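Local coordinates for conserved protein (Methanothermobacter thermautotrophicus, PDB 1I36), which is of unknown function but binds NADP in a Rossmann-type domain and resembles 3-hydroxyacid dehydrogenases in structure, so it is probably an oxidoreductase, at residues 8-13 against 40-46; 121-127 against 142-148. The protein carries 1 engineered substitution. The contacts are given in a common frame with arbitrary orientation. Residue numbers count along the deposited sequence, not the author numbering.

Contact 1: 8-13 against 40-46. With NAP (NADP nicotinamide-adenine-dinucleotide phosphate), chain C.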
ATOM      1  N   PHE A   8      15.694 -28.164  17.325  1.00 22.36           N
ATOM      2  CA  PHE A   8      15.544 -28.994  16.133  1.00 22.80           C
ATOM      3  C   PHE A   8      14.092 -29.179  15.814  1.00 22.49           C
ATOM      4  O   PHE A   8      13.535 -30.273  15.919  1.00 25.17           O
ATOM      5  CB  PHE A   8      16.313 -30.325  16.224  1.00 24.85           C
ATOM      6  CG  PHE A   8      16.711 -30.878  14.886  1.00 20.87           C
ATOM      7  CD1 PHE A   8      17.921 -30.530  14.309  1.00 23.89           C
ATOM      8  CD2 PHE A   8      15.846 -31.699  14.177  1.00 26.88           C
ATOM      9  CE1 PHE A   8      18.274 -30.985  13.024  1.00 22.94           C
ATOM     10  CE2 PHE A   8      16.175 -32.165  12.902  1.00 25.70           C
ATOM     11  CZ  PHE A   8      17.392 -31.802  12.328  1.00 25.87           C
ATOM     12  N   GLY A   9      13.479 -28.052  15.488  1.00 20.65           N
ATOM     13  CA  GLY A   9      12.076 -27.992  15.147  1.00 22.21           C
ATOM     14  C   GLY A   9      11.881 -27.937  13.652  1.00 22.00           C
ATOM     15  O   GLY A   9      12.693 -28.480  12.911  1.00 19.96           O
ATOM     16  N   GLU A  10      10.820 -27.265  13.217  1.00 23.05           N
ATOM     17  CA  GLU A  10      10.488 -27.178  11.802  1.00 25.22           C
ATOM     18  C   GLU A  10      11.551 -26.518  10.932  1.00 25.09           C
ATOM     19  O   GLU A  10      11.845 -27.004   9.840  1.00 23.17           O
ATOM     20  CB  GLU A  10       9.146 -26.470  11.596  1.00 27.31           C
ATOM     21  CG  GLU A  10       8.786 -26.344  10.125  1.00 33.12           C
ATOM     22  CD  GLU A  10       7.329 -25.979   9.878  1.00 38.56           C
ATOM     23  OE1 GLU A  10       6.802 -25.071  10.546  1.00 39.87           O
ATOM     24  OE2 GLU A  10       6.712 -26.604   8.989  1.00 43.04           O
ATOM     25  N   VAL A  11      12.063 -25.372  11.372  1.00 21.79           N
ATOM     26  CA  VAL A  11      13.113 -24.679  10.611  1.00 19.41           C
ATOM     27  C   VAL A  11      14.375 -25.528  10.501  1.00 19.23           C
ATOM     28  O   VAL A  11      14.862 -25.784   9.400  1.00 19.72           O
ATOM     29  CB  VAL A  11      13.460 -23.346  11.256  1.00 17.95           C
ATOM     30  CG1 VAL A  11      14.704 -22.738  10.601  1.00 17.51           C
ATOM     31  CG2 VAL A  11      12.256 -22.427  11.123  1.00 19.42           C
ATOM     32  N   ALA A  12      14.890 -25.977  11.643  1.00 21.05           N
ATOM     33  CA  ALA A  12      16.100 -26.794  11.674  1.00 21.27           C
ATOM     34  C   ALA A  12      15.964 -28.053  10.813  1.00 21.70           C
ATOM     35  O   ALA A  12      16.884 -28.414  10.077  1.00 20.34           O
ATOM     36  CB  ALA A  12      16.434 -27.191  13.130  1.00 22.93           C
ATOM     37  N   GLN A  13      14.824 -28.734  10.921  1.00 22.29           N
ATOM     38  CA  GLN A  13      14.604 -29.951  10.130  1.00 23.94           C
ATOM     39  C   GLN A  13      14.712 -29.666   8.638  1.00 22.41           C
ATOM     40  O   GLN A  13      15.389 -30.375   7.912  1.00 24.20           O
ATOM     41  CB  GLN A  13      13.233 -30.555  10.412  1.00 22.52           C
ATOM     42  CG  GLN A  13      12.938 -31.840   9.591  1.00 28.43           C
ATOM     43  CD  GLN A  13      11.561 -32.463   9.880  1.00 34.41           C
ATOM     44  OE1 GLN A  13      10.671 -31.813  10.444  1.00 35.88           O
ATOM     45  NE2 GLN A  13      11.371 -33.719   9.446  1.00 37.79           N
ATOM     46  N   ARG A  40      12.113 -35.703  14.868  1.00 31.93           N
ATOM     47  CA  ARG A  40      12.512 -34.964  13.672  1.00 30.88           C
ATOM     48  C   ARG A  40      13.992 -35.229  13.388  1.00 30.15           C
ATOM     49  O   ARG A  40      14.381 -35.482  12.243  1.00 30.73           O
ATOM     50  CB  ARG A  40      12.328 -33.464  13.867  1.00 30.02           C
ATOM     51  CG  ARG A  40      10.921 -32.960  13.973  1.00 29.48           C
ATOM     52  CD  ARG A  40      11.060 -31.468  14.285  1.00 34.35           C
ATOM     53  NE  ARG A  40       9.806 -30.788  14.558  1.00 38.97           N
ATOM     54  CZ  ARG A  40       8.923 -30.454  13.628  1.00 41.26           C
ATOM     55  NH1 ARG A  40       9.159 -30.739  12.356  1.00 44.12           N
ATOM     56  NH2 ARG A  40       7.802 -29.840  13.971  1.00 43.23           N
ATOM     57  N   ALA A  41      14.797 -35.184  14.448  1.00 29.37           N
ATOM     58  CA  ALA A  41      16.233 -35.398  14.365  1.00 31.78           C
ATOM     59  C   ALA A  41      16.596 -36.763  13.775  1.00 34.63           C
ATOM     60  O   ALA A  41      17.503 -36.876  12.953  1.00 34.14           O
ATOM     61  CB  ALA A  41      16.865 -35.248  15.748  1.00 28.45           C
ATOM     62  N   ARG A  42      15.886 -37.800  14.205  1.00 37.44           N
ATOM     63  CA  ARG A  42      16.155 -39.147  13.720  1.00 37.14           C
ATOM     64  C   ARG A  42      15.587 -39.402  12.324  1.00 36.75           C
ATOM     65  O   ARG A  42      16.121 -40.237  11.590  1.00 37.11           O
ATOM     66  CB  ARG A  42      15.706 -40.183  14.762  1.00 38.73           C
ATOM     67  CG  ARG A  42      16.479 -39.992  16.057  1.00 39.01           C
ATOM     68  CD  ARG A  42      16.291 -41.082  17.087  1.00 40.59           C
ATOM     69  NE  ARG A  42      17.230 -40.857  18.185  1.00 41.85           N
ATOM     70  CZ  ARG A  42      17.026 -41.205  19.452  1.00 43.69           C
ATOM     71  NH1 ARG A  42      15.907 -41.819  19.812  1.00 43.63           N
ATOM     72  NH2 ARG A  42      17.924 -40.878  20.371  1.00 43.43           N
ATOM     73  N   THR A  43      14.527 -38.676  11.955  1.00 35.49           N
ATOM     74  CA  THR A  43      13.935 -38.793  10.619  1.00 36.65           C
ATOM     75  C   THR A  43      14.950 -38.229   9.606  1.00 37.89           C
ATOM     76  O   THR A  43      15.123 -38.771   8.504  1.00 36.98           O
ATOM     77  CB  THR A  43      12.625 -37.977  10.497  1.00 37.35           C
ATOM     78  OG1 THR A  43      11.617 -38.569  11.321  1.00 40.56           O
ATOM     79  CG2 THR A  43      12.123 -37.959   9.051  1.00 38.31           C
ATOM     80  N   VAL A  44      15.604 -37.125   9.987  1.00 36.57           N
ATOM     81  CA  VAL A  44      16.603 -36.476   9.146  1.00 33.10           C
ATOM     82  C   VAL A  44      17.909 -37.265   9.167  1.00 34.16           C
ATOM     83  O   VAL A  44      18.591 -37.358   8.142  1.00 32.85           O
ATOM     84  CB  VAL A  44      16.861 -34.995   9.599  1.00 32.84           C
ATOM     85  CG1 VAL A  44      18.041 -34.373   8.826  1.00 32.09           C
ATOM     86  CG2 VAL A  44      15.613 -34.160   9.380  1.00 30.43           C
ATOM     87  N   GLY A  45      18.237 -37.866  10.315  1.00 35.03           N
ATOM     88  CA  GLY A  45      19.478 -38.623  10.436  1.00 34.31           C
ATOM     89  C   GLY A  45      20.661 -37.773  10.880  1.00 36.32           C
ATOM     90  O   GLY A  45      21.799 -37.962  10.431  1.00 35.69           O
ATOM     91  N   VAL A  46      20.403 -36.842  11.791  1.00 35.89           N
ATOM     92  CA  VAL A  46      21.452 -35.968  12.289  1.00 37.15           C
ATOM     93  C   VAL A  46      22.361 -36.677  13.270  1.00 36.15           C
ATOM     94  O   VAL A  46      21.977 -37.660  13.885  1.00 37.30           O
ATOM     95  CB  VAL A  46      20.867 -34.706  12.979  1.00 40.35           C
ATOM     96  CG1 VAL A  46      20.048 -33.893  11.979  1.00 42.72           C
ATOM     97  CG2 VAL A  46      20.014 -35.105  14.159  1.00 41.25           C
TER
HETATM   98  PA  NAP C1350       9.537 -25.371  16.589  1.00 29.01           P
HETATM   99  O1A NAP C1350       9.011 -24.375  17.504  1.00 30.67           O
HETATM  100  O2A NAP C1350       9.213 -25.821  15.251  1.00 26.74           O
HETATM  101  O5B NAP C1350      11.138 -25.701  16.931  1.00 26.77           O
HETATM  102  C5B NAP C1350      12.048 -25.065  18.007  1.00 26.59           C
HETATM  103  C4B NAP C1350      12.578 -26.303  18.563  1.00 31.01           C
HETATM  104  O4B NAP C1350      13.589 -25.583  19.603  1.00 29.38           O
HETATM  105  C3B NAP C1350      12.200 -26.936  19.557  1.00 33.10           C
HETATM  106  O3B NAP C1350      12.341 -27.980  18.689  1.00 32.72           O
HETATM  107  C2B NAP C1350      12.574 -27.330  20.931  1.00 29.18           C
HETATM  108  O2B NAP C1350      12.847 -28.414  21.511  1.00 29.84           O
HETATM  109  C1B NAP C1350      13.649 -26.429  20.810  1.00 29.40           C
HETATM  110  N9A NAP C1350      13.851 -25.640  22.042  1.00 29.95           N
HETATM  111  C8A NAP C1350      13.071 -24.911  22.945  1.00 29.59           C
HETATM  112  N7A NAP C1350      13.787 -24.452  23.946  1.00 33.26           N
HETATM  113  C5A NAP C1350      15.081 -24.875  23.711  1.00 31.73           C
HETATM  114  C6A NAP C1350      16.313 -24.707  24.423  1.00 34.19           C
HETATM  115  N6A NAP C1350      16.379 -24.029  25.571  1.00 36.47           N
HETATM  116  N1A NAP C1350      17.460 -25.280  23.890  1.00 35.71           N
HETATM  117  C2A NAP C1350      17.410 -25.983  22.723  1.00 33.62           C
HETATM  118  N3A NAP C1350      16.288 -26.187  22.003  1.00 32.93           N
HETATM  119  C4A NAP C1350      15.147 -25.593  22.555  1.00 32.04           C
HETATM  120  O3  NAP C1350       9.970 -23.914  15.901  1.00 25.12           O
HETATM  121  PN  NAP C1350      10.390 -23.415  14.332  1.00 24.55           P
HETATM  122  O1N NAP C1350       9.131 -23.250  13.531  1.00 22.76           O
HETATM  123  O2N NAP C1350      11.368 -24.429  13.918  1.00 21.10           O
HETATM  124  O5D NAP C1350      11.161 -22.033  14.342  1.00 25.47           O
HETATM  125  C5D NAP C1350      12.441 -21.881  15.006  1.00 25.55           C
HETATM  126  C4D NAP C1350      12.782 -20.402  15.047  1.00 21.70           C
HETATM  127  O4D NAP C1350      12.788 -19.706  13.764  1.00 23.77           O
HETATM  128  C3D NAP C1350      11.833 -19.549  15.926  1.00 24.37           C
HETATM  129  O3D NAP C1350      12.483 -18.510  16.725  1.00 22.99           O
HETATM  130  C2D NAP C1350      10.850 -18.945  14.980  1.00 22.70           C
HETATM  131  O2D NAP C1350      10.271 -17.764  15.454  1.00 21.42           O
HETATM  132  C1D NAP C1350      11.706 -18.770  13.707  1.00 23.93           C
HETATM  133  N1N NAP C1350      10.936 -18.776  12.452  1.00 26.91           N
HETATM  134  C2N NAP C1350      10.172 -19.896  12.098  1.00 31.01           C
HETATM  135  C3N NAP C1350       9.470 -19.804  10.850  1.00 31.01           C
HETATM  136  C7N NAP C1350       8.643 -20.894  10.357  1.00 35.19           C
HETATM  137  O7N NAP C1350       8.048 -20.800   9.267  1.00 41.16           O
HETATM  138  N7N NAP C1350       8.492 -22.048  11.055  1.00 32.67           N
HETATM  139  C4N NAP C1350       9.588 -18.631  10.071  1.00 30.86           C
HETATM  140  C5N NAP C1350      10.331 -17.561  10.438  1.00 30.93           C
HETATM  141  C6N NAP C1350      11.009 -17.635  11.627  1.00 29.24           C
HETATM  142  P2B NAP C1350      11.526 -29.074  22.277  1.00 30.68           P
HETATM  143  O1X NAP C1350      10.564 -29.615  21.258  1.00 31.35           O
HETATM  144  O2X NAP C1350      12.192 -30.092  23.044  1.00 26.78           O
HETATM  145  O3X NAP C1350      10.899 -27.988  23.002  1.00 33.56           O

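Contact 2: 121-127 against 142-148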
ATOM      1  N   ALA A 121      13.342 -25.825   2.044  1.00 26.06           N
ATOM      2  CA  ALA A 121      14.702 -25.309   2.119  1.00 26.40           C
ATOM      3  C   ALA A 121      15.044 -24.285   1.038  1.00 25.57           C
ATOM      4  O   ALA A 121      16.106 -23.664   1.094  1.00 27.45           O
ATOM      5  CB  ALA A 121      15.709 -26.451   2.132  1.00 23.61           C
ATOM      6  N   ASP A 122      14.145 -24.106   0.065  1.00 24.02           N
ATOM      7  CA  ASP A 122      14.331 -23.126  -1.018  1.00 23.27           C
ATOM      8  C   ASP A 122      13.999 -21.699  -0.574  1.00 23.51           C
ATOM      9  O   ASP A 122      14.140 -20.738  -1.336  1.00 22.83           O
ATOM     10  CB  ASP A 122      13.422 -23.453  -2.205  1.00 26.55           C
ATOM     11  CG  ASP A 122      13.943 -24.592  -3.037  1.00 29.21           C
ATOM     12  OD1 ASP A 122      15.052 -25.097  -2.748  1.00 31.04           O
ATOM     13  OD2 ASP A 122      13.251 -24.962  -4.003  1.00 33.75           O
ATOM     14  N   ILE A 123      13.546 -21.574   0.660  1.00 20.68           N
ATOM     15  CA  ILE A 123      13.155 -20.285   1.193  1.00 22.22           C
ATOM     16  C   ILE A 123      14.280 -19.269   1.131  1.00 20.89           C
ATOM     17  O   ILE A 123      15.442 -19.624   1.330  1.00 20.68           O
ATOM     18  CB  ILE A 123      12.628 -20.462   2.641  1.00 24.37           C
ATOM     19  CG1 ILE A 123      11.856 -19.232   3.084  1.00 29.99           C
ATOM     20  CG2 ILE A 123      13.733 -20.887   3.606  1.00 24.03           C
ATOM     21  CD1 ILE A 123      10.680 -18.960   2.214  1.00 34.91           C
ATOM     22  N   ARG A 124      13.952 -18.036   0.744  1.00 20.01           N
ATOM     23  CA  ARG A 124      14.954 -16.991   0.722  1.00 18.82           C
ATOM     24  C   ARG A 124      15.241 -16.593   2.177  1.00 18.24           C
ATOM     25  O   ARG A 124      14.316 -16.423   3.007  1.00 16.02           O
ATOM     26  CB  ARG A 124      14.472 -15.772  -0.063  1.00 22.18           C
ATOM     27  CG  ARG A 124      15.379 -14.510   0.017  1.00 24.21           C
ATOM     28  CD  ARG A 124      16.868 -14.744  -0.311  1.00 27.83           C
ATOM     29  NE  ARG A 124      17.130 -15.429  -1.584  1.00 30.10           N
ATOM     30  CZ  ARG A 124      17.170 -14.841  -2.783  1.00 32.34           C
ATOM     31  NH1 ARG A 124      16.946 -13.538  -2.899  1.00 31.79           N
ATOM     32  NH2 ARG A 124      17.504 -15.553  -3.864  1.00 30.35           N
ATOM     33  N   ILE A 125      16.532 -16.527   2.500  1.00 14.92           N
ATOM     34  CA  ILE A 125      16.946 -16.117   3.827  1.00 11.13           C
ATOM     35  C   ILE A 125      17.873 -14.917   3.635  1.00 12.72           C
ATOM     36  O   ILE A 125      18.827 -14.992   2.863  1.00 16.24           O
ATOM     37  CB  ILE A 125      17.750 -17.248   4.495  1.00 14.15           C
ATOM     38  CG1 ILE A 125      16.849 -18.443   4.765  1.00 15.04           C
ATOM     39  CG2 ILE A 125      18.433 -16.754   5.792  1.00 10.52           C
ATOM     40  CD1 ILE A 125      17.672 -19.672   5.187  1.00 18.65           C
ATOM     41  N   ILE A 126      17.616 -13.810   4.306  1.00 11.35           N
ATOM     42  CA  ILE A 126      18.557 -12.695   4.170  1.00 13.27           C
ATOM     43  C   ILE A 126      19.423 -12.724   5.445  1.00 13.84           C
ATOM     44  O   ILE A 126      18.950 -13.137   6.512  1.00 13.38           O
ATOM     45  CB  ILE A 126      17.869 -11.326   3.934  1.00 13.12           C
ATOM     46  CG1 ILE A 126      16.934 -10.983   5.088  1.00 16.10           C
ATOM     47  CG2 ILE A 126      17.086 -11.358   2.571  1.00 13.82           C
ATOM     48  CD1 ILE A 126      16.404  -9.505   5.028  1.00 16.27           C
ATOM     49  N   ALA A 127      20.676 -12.296   5.330  1.00 13.97           N
ATOM     50  CA  ALA A 127      21.607 -12.348   6.465  1.00 14.50           C
ATOM     51  C   ALA A 127      22.460 -11.092   6.531  1.00 14.52           C
ATOM     52  O   ALA A 127      22.902 -10.555   5.501  1.00 12.35           O
ATOM     53  CB  ALA A 127      22.509 -13.616   6.324  1.00 12.77           C
ATOM     54  N   GLY A 142      22.764 -26.150  -1.112  1.00 21.60           N
ATOM     55  CA  GLY A 142      21.321 -26.135  -1.265  1.00 21.79           C
ATOM     56  C   GLY A 142      20.494 -25.045  -0.627  1.00 19.93           C
ATOM     57  O   GLY A 142      19.272 -25.086  -0.752  1.00 19.62           O
ATOM     58  N   LEU A 143      21.118 -24.086   0.053  1.00 18.47           N
ATOM     59  CA  LEU A 143      20.342 -23.042   0.693  1.00 17.62           C
ATOM     60  C   LEU A 143      20.201 -21.844  -0.250  1.00 18.12           C
ATOM     61  O   LEU A 143      20.855 -21.796  -1.305  1.00 16.48           O
ATOM     62  CB  LEU A 143      20.945 -22.663   2.072  1.00 16.74           C
ATOM     63  CG  LEU A 143      20.993 -23.834   3.075  1.00 16.88           C
ATOM     64  CD1 LEU A 143      21.325 -23.320   4.498  1.00 17.67           C
ATOM     65  CD2 LEU A 143      19.648 -24.547   3.099  1.00 17.62           C
ATOM     66  N   ASN A 144      19.386 -20.867   0.143  1.00 15.72           N
ATOM     67  CA  ASN A 144      19.123 -19.705  -0.703  1.00 16.88           C
ATOM     68  C   ASN A 144      19.311 -18.447   0.140  1.00 17.76           C
ATOM     69  O   ASN A 144      18.357 -17.747   0.433  1.00 16.83           O
ATOM     70  CB  ASN A 144      17.658 -19.823  -1.188  1.00 17.06           C
ATOM     71  CG  ASN A 144      17.242 -18.710  -2.129  1.00 16.28           C
ATOM     72  OD1 ASN A 144      18.069 -17.950  -2.640  1.00 16.13           O
ATOM     73  ND2 ASN A 144      15.945 -18.646  -2.402  1.00 18.84           N
ATOM     74  N   ILE A 145      20.561 -18.154   0.494  1.00 17.22           N
ATOM     75  CA  ILE A 145      20.888 -17.009   1.353  1.00 14.75           C
ATOM     76  C   ILE A 145      21.350 -15.813   0.511  1.00 14.20           C
ATOM     77  O   ILE A 145      21.967 -15.974  -0.538  1.00 11.36           O
ATOM     78  CB  ILE A 145      22.041 -17.407   2.332  1.00 16.44           C
ATOM     79  CG1 ILE A 145      21.596 -18.570   3.231  1.00 12.88           C
ATOM     80  CG2 ILE A 145      22.427 -16.185   3.225  1.00 15.40           C
ATOM     81  CD1 ILE A 145      22.772 -19.515   3.706  1.00 14.24           C
ATOM     82  N   GLU A 146      21.028 -14.622   0.986  1.00 14.24           N
ATOM     83  CA  GLU A 146      21.418 -13.387   0.339  1.00 15.86           C
ATOM     84  C   GLU A 146      21.839 -12.442   1.475  1.00 16.54           C
ATOM     85  O   GLU A 146      21.177 -12.376   2.515  1.00 14.32           O
ATOM     86  CB  GLU A 146      20.227 -12.805  -0.423  1.00 16.94           C
ATOM     87  CG  GLU A 146      20.458 -11.441  -0.966  1.00 26.36           C
ATOM     88  CD  GLU A 146      19.242 -10.938  -1.716  1.00 30.37           C
ATOM     89  OE1 GLU A 146      18.238 -10.599  -1.051  1.00 31.32           O
ATOM     90  OE2 GLU A 146      19.291 -10.915  -2.966  1.00 30.13           O
ATOM     91  N   VAL A 147      22.947 -11.740   1.283  1.00 15.74           N
ATOM     92  CA  VAL A 147      23.458 -10.804   2.291  1.00 17.45           C
ATOM     93  C   VAL A 147      22.786  -9.438   2.136  1.00 19.13           C
ATOM     94  O   VAL A 147      22.647  -8.949   1.035  1.00 18.57           O
ATOM     95  CB  VAL A 147      25.004 -10.593   2.152  1.00 18.30           C
ATOM     96  CG1 VAL A 147      25.518  -9.489   3.168  1.00 17.19           C
ATOM     97  CG2 VAL A 147      25.725 -11.907   2.385  1.00 19.91           C
ATOM     98  N   ARG A 148      22.344  -8.840   3.233  1.00 16.15           N
ATOM     99  CA  ARG A 148      21.733  -7.503   3.192  1.00 20.41           C
ATOM    100  C   ARG A 148      22.271  -6.729   4.388  1.00 19.92           C
ATOM    101  O   ARG A 148      22.737  -7.340   5.348  1.00 19.16           O
ATOM    102  CB  ARG A 148      20.197  -7.601   3.327  1.00 20.62           C
ATOM    103  CG  ARG A 148      19.495  -8.251   2.145  1.00 22.40           C
ATOM    104  CD  ARG A 148      19.391  -7.268   1.005  1.00 24.52           C
ATOM    105  NE  ARG A 148      18.806  -7.838  -0.209  1.00 26.90           N
ATOM    106  CZ  ARG A 148      18.417  -7.103  -1.245  1.00 26.68           C
ATOM    107  NH1 ARG A 148      18.551  -5.781  -1.202  1.00 26.97           N
ATOM    108  NH2 ARG A 148      17.933  -7.687  -2.336  1.00 26.63           N
TER
HETATM  109  O   HOH W   1      17.373 -21.404   2.114  1.00 15.53           O
HETATM  110  O   HOH W   2      17.583 -23.265  -1.950  1.00 37.67           O
HETATM  111  O   HOH W   3      15.543 -11.462  -1.058  1.00 72.11           O

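Contact 1: 8-13 against 40-46
Two helix ends meet here: the loop Phe8-Gly9 leading into helix 10-21, with Gly9 as N-cap, and the last turn of helix 35-44, where Gly45 ends the helix with positive phi. The backbones stay 6.5 Å apart between the CA atoms of Gln13 and Arg40, and 6.7 Å between those of Phe8 and Ala41, so side chains fill the gap. The Phe8 ring enters it, its CZ 3.4 Å from Val46 CG1 and its CD2 4.0 Å from Ala41 CB. Arg40 reaches back over the other helix start: one guanidinium face lies on Gly9 C and Glu10 N, and NH1 donates to Gln13 OE1 (2.7 Å). Val44 CG2 packs on Gln13 CG at 3.5 Å. On the cofactor side, Glu10 N donates to NADP O2A (3.0 Å) and Val11 N to O2N (2.8 Å), one per phosphate. Gly9 CA lies 3.1 Å from NADP O5B, where a CB would clash. These amides mark a strand-turn-helix as in Rossmann-type folds, with Gly9 and Ala12 consistent with a GxGxxA motif.

Contact 2: 121-127 against 142-148
Strands 124-128 and 144-147, joined through helix 132-136, form a beta-alpha-beta unit, and their parallel pairing is best followed from Asn144, Arg124 and Ala127. Asn144, the residue most buried by the contact, uses both ends of its amide: ND2 donates to Asp122 O (3.0 Å), while OD1 accepts from Arg124 NE (2.9 Å) and NH2 (2.8 Å). These side-chain bonds join the two segments ahead of the regular pairing; a water bridges Asn144 N to the carbonyls of Ala121 and Ile123. Further along, the backbones close up. Ile125 N donates to Asn144 O (3.0 Å) and Ile125 O accepts from Glu146 N (2.9 Å), as expected of parallel strands, where one residue bonds to both neighbours of its partner.

Ala127 repeats the pattern, with N to Glu146 O and O from Arg148 N, both 2.9 Å. Its CB meets Ile145 CG2 at 4.0 Å on the sheet face that Phe135 and Met136 of helix 132-136 cover. On the face of Ile126 and Glu146, the charges form a network: Glu146 pairs with Arg148, which also reaches Glu191 and Asp188 of the second subunit. Arg124 lays one guanidinium face over Glu146 CB, and its NH1 lies 3.5 Å from Glu146 OE2, well out of plane, so this salt bridge rests on charge alone.

In the fold
Both contacts belong to one mixed sheet and the helices around it, but serve different parts of it. Contact 1 comes first along the chain and is complete before contact 2 begins; their centres lie 19 Å apart and their nearest atoms about 7 Å, without touching. Helix 10-21 connects them: its start contributes to contact 1 and holds the cofactor, while Leu15, Arg18 and Leu19 further along pack against Leu143 of contact 2. Contact 1 sits at the cofactor's pyrophosphate, whereas contact 2 joins the last two strands, beyond the antiparallel step from strand 106-112 to 124-128, where Arg124, Ile126 and Arg148 also meet the second subunit. Cofactor site and dimer interface therefore share a single framework.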